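Local coordinates for protein enoyl-CoA hydratase (Bacillus halodurans, PDB 3LKE) that probably acts on acyl-CoA thioesters, perhaps hydrating enoyl-CoA, as a member of the enoyl-CoA hydratase/isomerase (crotonase) family, at residues F117-A122 with P145-S150; F152-R155 with Q161-N164; L19-P22 with L28-E31; K57-F62 with L129-F134; E69-C74 with A240-T245. All coordinates share one frame; numbering follows the deposited sequence.

In the fold
From the N terminus, interaction 3 closes first, a short loop that ties the end of strand 14-19 to the start of helix 30-45. Interaction 4 opens at 57-62, just after strand 51-56, and interaction 5 at 69-74; the chain then reaches 117-122, where interaction 1 begins. Interaction 4 closes at 129-134 and so crosses both 1 and 5. Interaction 1 closes at 145-150, where helix 149-157 starts, and that helix carries on into interaction 2, a local hairpin with 161-164. Only at 240-245 does interaction 5 close, bringing the C-terminal helices back to helix 68-76 and enclosing interactions 1 and 2 in its long loop. Interactions 1, 2 and 5 all touch the second subunit.

Interaction 1 (F117-A122 with P145-S150)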
# COMPACT_ATOMS: atom_id res chain seq x y z
N PHE A 117 -17.19 11.58 8.48
CA PHE A 117 -15.77 11.37 8.68
C PHE A 117 -15.07 11.13 7.35
O PHE A 117 -14.01 11.71 7.09
CB PHE A 117 -15.51 10.18 9.60
CG PHE A 117 -14.04 9.87 9.77
CD1 PHE A 117 -13.19 10.83 10.30
CD2 PHE A 117 -13.52 8.67 9.36
CE1 PHE A 117 -11.85 10.57 10.46
CE2 PHE A 117 -12.16 8.40 9.52
CZ PHE A 117 -11.33 9.36 10.06
N ASN A 118 -15.67 10.30 6.50
CA ASN A 118 -14.94 9.81 5.32
C ASN A 118 -14.48 10.89 4.35
O ASN A 118 -13.41 10.76 3.76
CB ASN A 118 -15.76 8.73 4.60
CG ASN A 118 -16.02 7.54 5.49
OD1 ASN A 118 -15.23 7.24 6.37
ND2 ASN A 118 -17.13 6.83 5.26
N MET A 119 -15.28 11.95 4.20
CA MET A 119 -14.85 13.10 3.38
C MET A 119 -13.48 13.63 3.84
O MET A 119 -12.65 14.01 3.02
CB MET A 119 -15.90 14.22 3.37
CG MET A 119 -17.07 13.94 2.42
SD MET A 119 -18.07 15.40 1.99
CE MET A 119 -16.99 16.71 2.67
N MET A 120 -13.25 13.60 5.15
CA MET A 120 -12.01 14.16 5.68
C MET A 120 -10.80 13.27 5.43
O MET A 120 -9.67 13.68 5.66
CB MET A 120 -12.14 14.50 7.17
CG MET A 120 -13.25 15.53 7.49
SD MET A 120 -13.06 17.13 6.65
CE MET A 120 -14.36 17.04 5.44
N LEU A 121 -11.03 12.04 4.95
CA LEU A 121 -9.92 11.16 4.61
C LEU A 121 -9.12 11.68 3.43
O LEU A 121 -7.99 11.24 3.19
CB LEU A 121 -10.43 9.73 4.35
CG LEU A 121 -11.02 9.05 5.57
CD1 LEU A 121 -11.61 7.68 5.17
CD2 LEU A 121 -9.94 8.86 6.64
N ALA A 122 -9.68 12.66 2.72
CA ALA A 122 -8.96 13.33 1.64
C ALA A 122 -7.90 14.31 2.14
O ALA A 122 -7.06 14.76 1.36
CB ALA A 122 -9.92 14.05 0.73
N PRO A 145 -20.24 1.81 -0.03
CA PRO A 145 -19.56 3.00 0.49
C PRO A 145 -19.53 4.09 -0.55
O PRO A 145 -19.35 3.81 -1.74
CB PRO A 145 -18.14 2.51 0.76
CG PRO A 145 -18.20 1.01 0.66
CD PRO A 145 -19.32 0.69 -0.26
N ASP A 146 -19.70 5.33 -0.11
CA ASP A 146 -19.67 6.46 -1.02
C ASP A 146 -18.80 7.60 -0.47
O ASP A 146 -18.08 7.41 0.53
CB ASP A 146 -21.09 6.96 -1.29
CG ASP A 146 -21.73 7.56 -0.05
OD1 ASP A 146 -21.15 7.41 1.06
OD2 ASP A 146 -22.80 8.18 -0.17
N LEU A 147 -18.86 8.75 -1.13
CA LEU A 147 -18.04 9.92 -0.79
C LEU A 147 -16.55 9.60 -0.69
O LEU A 147 -15.82 10.17 0.13
CB LEU A 147 -18.55 10.58 0.49
CG LEU A 147 -20.05 10.88 0.42
CD1 LEU A 147 -20.47 11.76 1.59
CD2 LEU A 147 -20.43 11.55 -0.90
N GLY A 148 -16.11 8.68 -1.55
CA GLY A 148 -14.71 8.29 -1.60
C GLY A 148 -14.29 7.16 -0.68
O GLY A 148 -13.14 6.70 -0.74
N ALA A 149 -15.19 6.70 0.18
CA ALA A 149 -14.83 5.72 1.19
C ALA A 149 -14.26 4.42 0.56
O ALA A 149 -13.35 3.79 1.12
CB ALA A 149 -16.02 5.40 2.08
N SER A 150 -14.80 4.05 -0.60
CA SER A 150 -14.31 2.85 -1.28
C SER A 150 -12.91 3.02 -1.86
O SER A 150 -12.22 2.04 -2.13
CB SER A 150 -15.29 2.37 -2.37
OG SER A 150 -15.20 3.16 -3.54
O HOH W 1 -13.83 8.98 1.78
O HOH W 2 -18.83 7.93 3.18
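Asn118 and Ala149 meet where the short helix 115-118 of the crotonase fold faces the loop leading into helix 149-157. In relatives these elements lie near the acyl-CoA pocket; here the contact is buried. No direct hydrogen bond joins the segments; two waters do the work. Asn118 swings its amide toward the loop, and ND2 lies 3.7 Å from Ala149 CB, its nearest approach to the loop segment. The same ND2 gives one bond to Glu136 OE1 and another, 2.9 Å long, to water 2, which in turn donates to Asp146 O. Both amide hydrogens therefore have acceptors. The carbonyl of Asn118 is equally busy: its O accepts the backbone N-H of Leu121 and a bond from water 1 at 2.7 Å. Water 1 also donates to Leu147 O, 2.8 Å away, linking two carbonyls that could not bond to each other. Asp146 O and Leu147 O are presented by a type I' turn from Asp146 to Ala149, closed by Ala149 N on Asp146 O, with Gly148 as the N-cap of the helix that follows. Next along the chain comes Met119, whose packing is purely apolar. Its CG, set beside the backbone N (chi1 -78°), rests against the root and one branch of Leu147, 4.1 Å from both Leu147 CB and Leu147 CD1.

Interaction 2 (F152-R155 with Q161-N164); sequences FLPR and QTMN
This is close packing between two consecutive helices at the edge of the fold: Thr162, on helix 159-168, is pressed against the backbone and side chains of Leu153 and Pro154 on helix 149-157. The helices form a tight hairpin, and the alpha carbons, Pro154 CA and Thr162 CA, come within 5.8 Å. Both branches of the threonine are used. The methyl CG2 lies against Leu153 CB at 3.8 Å, an ordinary apolar touch. The hydroxyl comes against the peptide that joins Leu153 to Pro154, with OG1 3.3 Å from Leu153 C. That approach looks polar but is not a hydrogen bond across the pair: the angle to Leu153 O is poor, and Pro154 N, at 3.4 Å from Thr162 OG1, carries no hydrogen. The hydroxyl is satisfied by Gly158 O, just before the first residue of helix 159-168. A chi1 of -65° allows this, since it places OG1 beside the backbone N and CG2 anti to it, and both branches still meet Leu153. Proline also shapes the other helix, which is kinked where the ring nitrogen cannot bond to the preceding turn, and Pro154 CD packs against Ala149 O there. Leu153 turns the rest of its side chain inward onto Leu121 and Leu182, while Phe152 packs on Leu121 and Ala122. On the subunit boundary, Leu219 of the second subunit packs on Pro154, Thr162 and Met163, so the hairpin sits between its own chain's interior and the helix 209-220 of that neighbour.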
# COMPACT_ATOMS: atom_id res chain seq x y z
N PHE A 152 -10.58 5.52 -0.30
CA PHE A 152 -9.69 5.82 0.80
C PHE A 152 -9.51 4.71 1.82
O PHE A 152 -8.39 4.44 2.23
CB PHE A 152 -10.09 7.12 1.51
CG PHE A 152 -9.86 8.34 0.67
CD1 PHE A 152 -8.58 8.82 0.49
CD2 PHE A 152 -10.93 9.00 0.08
CE1 PHE A 152 -8.35 9.95 -0.27
CE2 PHE A 152 -10.71 10.13 -0.70
CZ PHE A 152 -9.42 10.60 -0.88
N LEU A 153 -10.60 4.08 2.24
CA LEU A 153 -10.47 3.05 3.26
C LEU A 153 -9.44 1.95 2.94
O LEU A 153 -8.55 1.67 3.75
CB LEU A 153 -11.82 2.44 3.63
CG LEU A 153 -12.78 3.40 4.35
CD1 LEU A 153 -14.17 2.77 4.49
CD2 LEU A 153 -12.24 3.85 5.71
N PRO A 154 -9.55 1.30 1.77
CA PRO A 154 -8.56 0.23 1.57
C PRO A 154 -7.14 0.76 1.40
O PRO A 154 -6.19 0.05 1.75
CB PRO A 154 -9.04 -0.48 0.29
CG PRO A 154 -9.98 0.50 -0.38
CD PRO A 154 -10.59 1.33 0.73
N ARG A 155 -6.98 1.97 0.89
CA ARG A 155 -5.63 2.53 0.74
C ARG A 155 -5.02 2.87 2.09
O ARG A 155 -3.80 2.73 2.29
CB ARG A 155 -5.64 3.74 -0.21
CG ARG A 155 -5.70 3.30 -1.68
CD ARG A 155 -6.10 4.41 -2.64
NE ARG A 155 -6.15 3.88 -4.00
CZ ARG A 155 -7.13 3.12 -4.47
NH1 ARG A 155 -8.17 2.80 -3.70
NH2 ARG A 155 -7.09 2.67 -5.71
N GLN A 161 -8.82 -5.32 6.25
CA GLN A 161 -9.25 -4.54 7.39
C GLN A 161 -10.52 -3.75 7.09
O GLN A 161 -11.38 -3.59 7.95
CB GLN A 161 -8.12 -3.61 7.81
CG GLN A 161 -6.85 -4.37 8.23
CD GLN A 161 -5.80 -4.56 7.10
OE1 GLN A 161 -6.11 -4.93 5.96
NE2 GLN A 161 -4.54 -4.32 7.45
N THR A 162 -10.64 -3.25 5.86
CA THR A 162 -11.82 -2.51 5.47
C THR A 162 -13.04 -3.42 5.49
O THR A 162 -14.10 -3.06 6.02
CB THR A 162 -11.65 -1.87 4.08
OG1 THR A 162 -10.61 -0.89 4.14
CG2 THR A 162 -12.95 -1.21 3.62
N MET A 163 -12.91 -4.62 4.93
CA MET A 163 -14.03 -5.57 4.94
C MET A 163 -14.47 -5.87 6.37
O MET A 163 -15.67 -5.89 6.68
CB MET A 163 -13.69 -6.86 4.17
CG MET A 163 -13.70 -6.69 2.64
SD MET A 163 -15.29 -6.26 1.91
CE MET A 163 -14.80 -5.77 0.28
N ASN A 164 -13.51 -6.09 7.26
CA ASN A 164 -13.85 -6.39 8.64
C ASN A 164 -14.48 -5.22 9.38
O ASN A 164 -15.37 -5.41 10.21
CB ASN A 164 -12.65 -6.92 9.41
CG ASN A 164 -13.06 -7.76 10.58
OD1 ASN A 164 -12.79 -7.42 11.74
ND2 ASN A 164 -13.73 -8.88 10.30

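Interaction 3 (L19-P22 with L28-E31); sequences LDYP and LDAE
Tyr21 reaches across to Asp29, the N-cap residue of helix 30-45, and so fastens the loop after strand 14-19 to the start of the first long helix of the crotonase fold. The tight part of the contact is one short bond: Tyr21 OH donates to Asp29 OD2 over 2.6 Å, using the syn lone pair of the carboxylate. The aspartate meets the ring at its edge, near the ring plane, with OD2 also 3.4 Å from Tyr21 CE2, and the ring and carboxylate planes are turned 55° apart. The backbones are well separated, with Tyr21 CA and Leu28 CA 9.3 Å apart. With CG extended away from the backbone N (chi1 -164°), the phenol spans that gap; its ring stacks on Tyr5, which helps to hold it. The rest is loose. Glu31 is exposed, and its OE1 comes no nearer than 4.5 Å to Tyr21 OH, while Leu28 packs on Leu90 of helix 81-98. Asp29 itself is partly exposed, and OD2 makes a second pairing there, a salt bridge to Lys24 NZ. With the phenol, the lysine and a helix start all close by, the carboxylate is probably kept in its charged form. Its remaining oxygen does the capping: OD1 accepts the backbone N-H of Leu32 in the first turn of the helix.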
# COMPACT_ATOMS: atom_id res chain seq x y z
N LEU A 19 -17.79 24.08 10.01
CA LEU A 19 -19.14 23.56 9.81
C LEU A 19 -20.02 24.06 10.94
O LEU A 19 -19.67 23.94 12.11
CB LEU A 19 -19.14 22.03 9.80
CG LEU A 19 -18.15 21.35 8.86
CD1 LEU A 19 -18.28 19.84 8.98
CD2 LEU A 19 -18.37 21.80 7.43
N ASP A 20 -21.18 24.59 10.57
CA ASP A 20 -22.09 25.20 11.53
C ASP A 20 -23.54 24.94 11.09
O ASP A 20 -24.19 25.81 10.52
CB ASP A 20 -21.80 26.70 11.62
CG ASP A 20 -22.53 27.38 12.76
OD1 ASP A 20 -23.22 26.67 13.52
OD2 ASP A 20 -22.40 28.61 12.90
N TYR A 21 -24.02 23.74 11.37
CA TYR A 21 -25.33 23.29 10.89
C TYR A 21 -26.00 22.53 12.01
O TYR A 21 -26.26 21.34 11.89
CB TYR A 21 -25.14 22.37 9.68
CG TYR A 21 -26.35 22.10 8.81
CD1 TYR A 21 -27.59 22.66 9.08
CD2 TYR A 21 -26.24 21.27 7.69
CE1 TYR A 21 -28.69 22.41 8.26
CE2 TYR A 21 -27.33 21.01 6.87
CZ TYR A 21 -28.55 21.59 7.16
OH TYR A 21 -29.64 21.32 6.33
N PRO A 22 -26.31 23.22 13.12
CA PRO A 22 -26.73 22.52 14.34
C PRO A 22 -28.02 21.74 14.17
O PRO A 22 -28.20 20.70 14.80
CB PRO A 22 -26.94 23.64 15.36
CG PRO A 22 -26.38 24.87 14.76
CD PRO A 22 -26.29 24.68 13.28
N LEU A 28 -24.66 16.01 6.19
CA LEU A 28 -24.31 16.34 4.82
C LEU A 28 -25.54 16.29 3.92
O LEU A 28 -26.14 15.24 3.73
CB LEU A 28 -23.23 15.38 4.30
CG LEU A 28 -22.03 15.20 5.22
CD1 LEU A 28 -21.02 14.23 4.58
CD2 LEU A 28 -21.38 16.52 5.51
N ASP A 29 -25.92 17.45 3.40
CA ASP A 29 -26.95 17.52 2.37
C ASP A 29 -26.48 18.47 1.30
O ASP A 29 -25.35 18.96 1.36
CB ASP A 29 -28.31 17.96 2.95
CG ASP A 29 -28.26 19.34 3.59
OD1 ASP A 29 -27.35 20.14 3.28
OD2 ASP A 29 -29.17 19.62 4.41
N ALA A 30 -27.32 18.73 0.30
CA ALA A 30 -26.90 19.55 -0.82
C ALA A 30 -26.62 21.00 -0.42
O ALA A 30 -25.75 21.65 -1.00
CB ALA A 30 -27.93 19.48 -1.94
N GLU A 31 -27.36 21.50 0.56
CA GLU A 31 -27.20 22.88 1.01
C GLU A 31 -25.84 23.08 1.69
O GLU A 31 -25.07 23.95 1.31
CB GLU A 31 -28.33 23.26 1.97
CG GLU A 31 -28.44 24.74 2.24
CD GLU A 31 -29.75 25.12 2.91
OE1 GLU A 31 -30.63 24.24 3.05
OE2 GLU A 31 -29.90 26.29 3.31

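Interaction 4 (K57-F62 with L129-F134); sequences KHRAYF and LRRAKF
Arg131 grips a single backbone oxygen, that of Arg59, with both terminal nitrogens of its guanidinium. NH1 and NH2 each donate to Arg59 O over 2.8 Å; the guanidinium comes end-on, with the oxygen between the two nitrogens and close to its plane. Sharing one acceptor bends both bonds, to 137° at NH1 and 141° at NH2. The two nitrogens approach from one face of the peptide plane, tilted off it. Behind the guanidinium the chain is fully extended from CG to NE, which gives it the length to cross the gap from its own turn. Next comes a close side-chain touch: Arg131 NH2 lies 3.5 Å from Arg59 CG, the aliphatic part of the other arginine. Arg59 then bends at chi3 (-57°), and its NE stays 5.3 Å from Arg131 NH2, so the two like charges do not meet. Each segment contains a type I turn, His58 to Tyr61 and Leu129 to Ala132, at the surface of the crotonase fold. The first follows strand 51-56 and the second strand 125-129, both of the larger sheet; the second turn runs on into strand 133-135 of the small sheet, while after the first the chain turns a corner at Phe62. Strand 111-113 lies between, with backbone bonds of Tyr111 to Phe62 and of Ala112 to Lys133. In the first turn Tyr61 OH sits 3.4 Å above the plane of the His58 ring, toward its rim, while His58 NE2 bonds to Asp20 OD1. Deeper in, Phe62, Ala132 and Phe134 all pack on Ile108.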
# COMPACT_ATOMS: atom_id res chain seq x y z
N LYS A 57 -17.78 23.95 14.75
CA LYS A 57 -17.94 24.96 15.80
C LYS A 57 -18.71 24.39 16.99
O LYS A 57 -18.88 25.07 18.01
CB LYS A 57 -18.67 26.19 15.27
CG LYS A 57 -18.77 27.31 16.29
CD LYS A 57 -19.90 28.28 15.99
CE LYS A 57 -19.65 29.02 14.69
NZ LYS A 57 -20.03 30.45 14.86
N HIS A 58 -19.17 23.16 16.87
CA HIS A 58 -20.03 22.58 17.90
C HIS A 58 -19.35 21.47 18.68
O HIS A 58 -18.87 20.48 18.11
CB HIS A 58 -21.36 22.14 17.31
CG HIS A 58 -22.09 23.24 16.61
ND1 HIS A 58 -22.77 24.23 17.30
CD2 HIS A 58 -22.23 23.54 15.30
CE1 HIS A 58 -23.30 25.08 16.43
NE2 HIS A 58 -22.99 24.68 15.21
N ARG A 59 -19.31 21.66 19.99
CA ARG A 59 -18.60 20.78 20.90
C ARG A 59 -19.00 19.31 20.75
O ARG A 59 -18.15 18.43 20.73
CB ARG A 59 -18.82 21.26 22.34
CG ARG A 59 -18.11 20.43 23.41
CD ARG A 59 -18.15 21.14 24.76
NE ARG A 59 -17.56 22.48 24.69
CZ ARG A 59 -18.24 23.62 24.78
NH1 ARG A 59 -19.55 23.60 24.98
NH2 ARG A 59 -17.60 24.78 24.69
N ALA A 60 -20.30 19.06 20.61
CA ALA A 60 -20.81 17.69 20.69
C ALA A 60 -20.46 16.79 19.51
O ALA A 60 -20.40 15.57 19.66
CB ALA A 60 -22.32 17.69 20.92
N TYR A 61 -20.25 17.36 18.34
CA TYR A 61 -20.10 16.53 17.14
C TYR A 61 -19.21 17.19 16.10
O TYR A 61 -19.17 18.40 15.98
CB TYR A 61 -21.48 16.28 16.52
CG TYR A 61 -22.33 17.53 16.45
CD1 TYR A 61 -22.25 18.41 15.37
CD2 TYR A 61 -23.21 17.85 17.48
CE1 TYR A 61 -23.03 19.56 15.31
CE2 TYR A 61 -23.99 18.99 17.43
CZ TYR A 61 -23.90 19.84 16.35
OH TYR A 61 -24.68 20.98 16.32
N PHE A 62 -18.48 16.37 15.34
CA PHE A 62 -17.85 16.91 14.15
C PHE A 62 -18.85 16.92 13.01
O PHE A 62 -19.14 17.97 12.43
CB PHE A 62 -16.62 16.10 13.72
CG PHE A 62 -16.02 16.60 12.45
CD1 PHE A 62 -15.26 17.75 12.45
CD2 PHE A 62 -16.23 15.94 11.25
CE1 PHE A 62 -14.71 18.24 11.28
CE2 PHE A 62 -15.69 16.42 10.08
CZ PHE A 62 -14.92 17.57 10.09
N LEU A 129 -9.84 14.85 18.79
CA LEU A 129 -9.87 14.86 20.25
C LEU A 129 -10.07 13.41 20.73
O LEU A 129 -10.68 12.60 20.04
CB LEU A 129 -11.01 15.76 20.76
CG LEU A 129 -10.80 17.27 20.56
CD1 LEU A 129 -11.96 18.06 21.16
CD2 LEU A 129 -9.48 17.70 21.20
N ARG A 130 -9.53 13.10 21.90
CA ARG A 130 -9.69 11.77 22.50
C ARG A 130 -11.15 11.28 22.50
O ARG A 130 -11.41 10.09 22.32
CB ARG A 130 -9.14 11.77 23.93
CG ARG A 130 -9.35 10.47 24.70
CD ARG A 130 -8.31 9.42 24.34
NE ARG A 130 -6.96 9.98 24.43
CZ ARG A 130 -5.86 9.35 24.03
NH1 ARG A 130 -5.94 8.13 23.52
NH2 ARG A 130 -4.68 9.94 24.15
N ARG A 131 -12.09 12.20 22.71
CA ARG A 131 -13.48 11.81 22.89
C ARG A 131 -14.21 11.55 21.57
O ARG A 131 -15.36 11.10 21.58
CB ARG A 131 -14.24 12.86 23.71
CG ARG A 131 -14.27 14.23 23.08
CD ARG A 131 -15.08 15.21 23.93
NE ARG A 131 -15.01 16.55 23.37
CZ ARG A 131 -15.86 17.03 22.47
NH1 ARG A 131 -16.86 16.28 22.04
NH2 ARG A 131 -15.72 18.27 22.01
N ALA A 132 -13.56 11.84 20.46
CA ALA A 132 -14.16 11.58 19.15
C ALA A 132 -14.54 10.11 18.98
O ALA A 132 -13.79 9.22 19.37
CB ALA A 132 -13.20 12.00 18.04
N LYS A 133 -15.71 9.88 18.39
CA LYS A 133 -16.18 8.53 18.08
C LYS A 133 -16.48 8.46 16.59
O LYS A 133 -16.79 9.48 15.97
CB LYS A 133 -17.44 8.19 18.88
CG LYS A 133 -17.20 7.89 20.36
CD LYS A 133 -16.58 6.52 20.55
CE LYS A 133 -16.59 6.09 22.02
NZ LYS A 133 -15.77 7.01 22.87
N PHE A 134 -16.42 7.25 16.04
CA PHE A 134 -16.47 7.03 14.60
C PHE A 134 -17.37 5.84 14.29
O PHE A 134 -17.50 4.93 15.10
CB PHE A 134 -15.06 6.74 14.08
CG PHE A 134 -14.07 7.83 14.38
CD1 PHE A 134 -13.85 8.84 13.46
CD2 PHE A 134 -13.36 7.84 15.57
CE1 PHE A 134 -12.94 9.85 13.72
CE2 PHE A 134 -12.46 8.85 15.84
CZ PHE A 134 -12.25 9.86 14.90

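Interaction 5 (E69-C74 with A240-T245)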
# COMPACT_ATOMS: atom_id res chain seq x y z
N GLU A 69 -32.79 10.13 7.86
CA GLU A 69 -34.06 10.67 7.38
C GLU A 69 -33.93 11.21 5.96
O GLU A 69 -34.85 11.06 5.14
CB GLU A 69 -34.57 11.76 8.32
CG GLU A 69 -34.88 11.28 9.73
CD GLU A 69 -33.62 10.93 10.53
OE1 GLU A 69 -32.53 11.45 10.21
OE2 GLU A 69 -33.73 10.14 11.49
N ASP A 70 -32.80 11.85 5.68
CA ASP A 70 -32.57 12.38 4.34
C ASP A 70 -32.33 11.25 3.34
O ASP A 70 -32.84 11.28 2.22
CB ASP A 70 -31.40 13.37 4.34
CG ASP A 70 -31.75 14.67 5.06
OD1 ASP A 70 -32.92 15.07 4.98
OD2 ASP A 70 -30.86 15.27 5.69
N LEU A 71 -31.57 10.24 3.75
CA LEU A 71 -31.36 9.07 2.90
C LEU A 71 -32.70 8.37 2.64
O LEU A 71 -32.96 7.92 1.52
CB LEU A 71 -30.37 8.09 3.54
CG LEU A 71 -28.96 8.64 3.75
CD1 LEU A 71 -28.18 7.74 4.69
CD2 LEU A 71 -28.23 8.83 2.43
N LEU A 72 -33.54 8.29 3.66
CA LEU A 72 -34.87 7.71 3.50
C LEU A 72 -35.69 8.45 2.45
O LEU A 72 -36.42 7.84 1.68
CB LEU A 72 -35.61 7.69 4.84
CG LEU A 72 -37.02 7.10 4.81
CD1 LEU A 72 -37.05 5.76 4.07
CD2 LEU A 72 -37.55 6.95 6.23
N ILE A 73 -35.55 9.77 2.42
CA ILE A 73 -36.21 10.57 1.39
C ILE A 73 -35.73 10.18 -0.01
O ILE A 73 -36.54 9.96 -0.91
CB ILE A 73 -36.00 12.08 1.64
CG1 ILE A 73 -36.83 12.53 2.85
CG2 ILE A 73 -36.36 12.89 0.40
CD1 ILE A 73 -36.43 13.86 3.42
N CYS A 74 -34.42 10.08 -0.18
CA CYS A 74 -33.85 9.65 -1.46
C CYS A 74 -34.30 8.25 -1.88
O CYS A 74 -34.47 7.98 -3.07
CB CYS A 74 -32.33 9.71 -1.42
SG CYS A 74 -31.66 11.38 -1.41
N ALA A 240 -28.10 2.71 -7.99
CA ALA A 240 -28.70 1.43 -8.34
C ALA A 240 -29.27 0.75 -7.10
O ALA A 240 -30.32 0.13 -7.15
CB ALA A 240 -27.67 0.53 -9.04
N LEU A 241 -28.58 0.86 -5.97
CA LEU A 241 -29.07 0.22 -4.75
C LEU A 241 -30.29 0.96 -4.17
O LEU A 241 -31.17 0.34 -3.57
CB LEU A 241 -27.95 0.14 -3.71
CG LEU A 241 -26.92 -0.97 -3.93
CD1 LEU A 241 -25.66 -0.69 -3.10
CD2 LEU A 241 -27.51 -2.33 -3.58
N PHE A 242 -30.34 2.27 -4.35
CA PHE A 242 -31.44 3.06 -3.80
C PHE A 242 -32.75 2.85 -4.57
O PHE A 242 -33.80 3.36 -4.18
CB PHE A 242 -31.08 4.54 -3.73
CG PHE A 242 -30.53 4.96 -2.40
CD1 PHE A 242 -29.29 4.51 -1.98
CD2 PHE A 242 -31.26 5.79 -1.56
CE1 PHE A 242 -28.79 4.88 -0.75
CE2 PHE A 242 -30.76 6.17 -0.32
CZ PHE A 242 -29.53 5.71 0.08
N LYS A 243 -32.67 2.09 -5.66
CA LYS A 243 -33.86 1.74 -6.45
C LYS A 243 -34.44 0.42 -5.97
O LYS A 243 -35.52 0.01 -6.40
CB LYS A 243 -33.50 1.61 -7.93
CG LYS A 243 -33.05 2.90 -8.58
CD LYS A 243 -32.86 2.70 -10.08
CE LYS A 243 -32.35 3.97 -10.75
NZ LYS A 243 -32.08 3.78 -12.20
N GLN A 244 -33.72 -0.26 -5.08
CA GLN A 244 -34.14 -1.57 -4.58
C GLN A 244 -34.92 -1.40 -3.28
O GLN A 244 -34.51 -0.64 -2.40
CB GLN A 244 -32.92 -2.49 -4.41
CG GLN A 244 -32.18 -2.74 -5.73
CD GLN A 244 -30.86 -3.49 -5.59
OE1 GLN A 244 -30.74 -4.47 -4.85
NE2 GLN A 244 -29.86 -3.04 -6.34
N THR A 245 -36.04 -2.09 -3.16
CA THR A 245 -36.93 -1.90 -2.01
C THR A 245 -36.28 -2.22 -0.66
O THR A 245 -36.71 -1.69 0.37
CB THR A 245 -38.23 -2.72 -2.15
OG1 THR A 245 -37.93 -4.12 -2.13
CG2 THR A 245 -38.93 -2.38 -3.45
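Phe242 points the edge of its ring into helix 68-76, between Leu71 and Cys74, which are neighbours on successive turns. The nearest approach is polar on one side only: Phe242 CE2 lies 3.4 Å from Leu71 O, and that oxygen is in the ring plane, so the C-H edge faces the carbonyl. Two touches are apolar, Phe242 CE2 to Cys74 CB at 4.0 Å and Phe242 CZ to the Leu71 methyl CD2 at 4.1 Å, while Phe242 CD2 lies 3.9 Å from the backbone carbon Cys74 C. The ring is reached through a chi1 of -95°, well off a staggered value, which may reflect the packing around it. Leu251, from helix 245-253, touches both Leu71 and Phe242, while Ile143 packs on Phe242 and Pro66 on Leu71. The ring is carried by a type I turn from Leu241 to Gln244, between helices 223-241 and 245-253, closed by Gln244 N on Leu241 O at 3.0 Å. Gln244 adds a weak bond from NE2 to Ala240 O, and its OE1 bonds to Tyr208 OH of the second subunit. The turn thus lies at the subunit boundary, while its ring joins the C-terminal helices of this crotonase fold to helix 68-76. With no hydrogen bond across the pair, the join probably rests on apolar packing, perhaps helped by a weak attraction between the ring's C-H edge and Leu71 O.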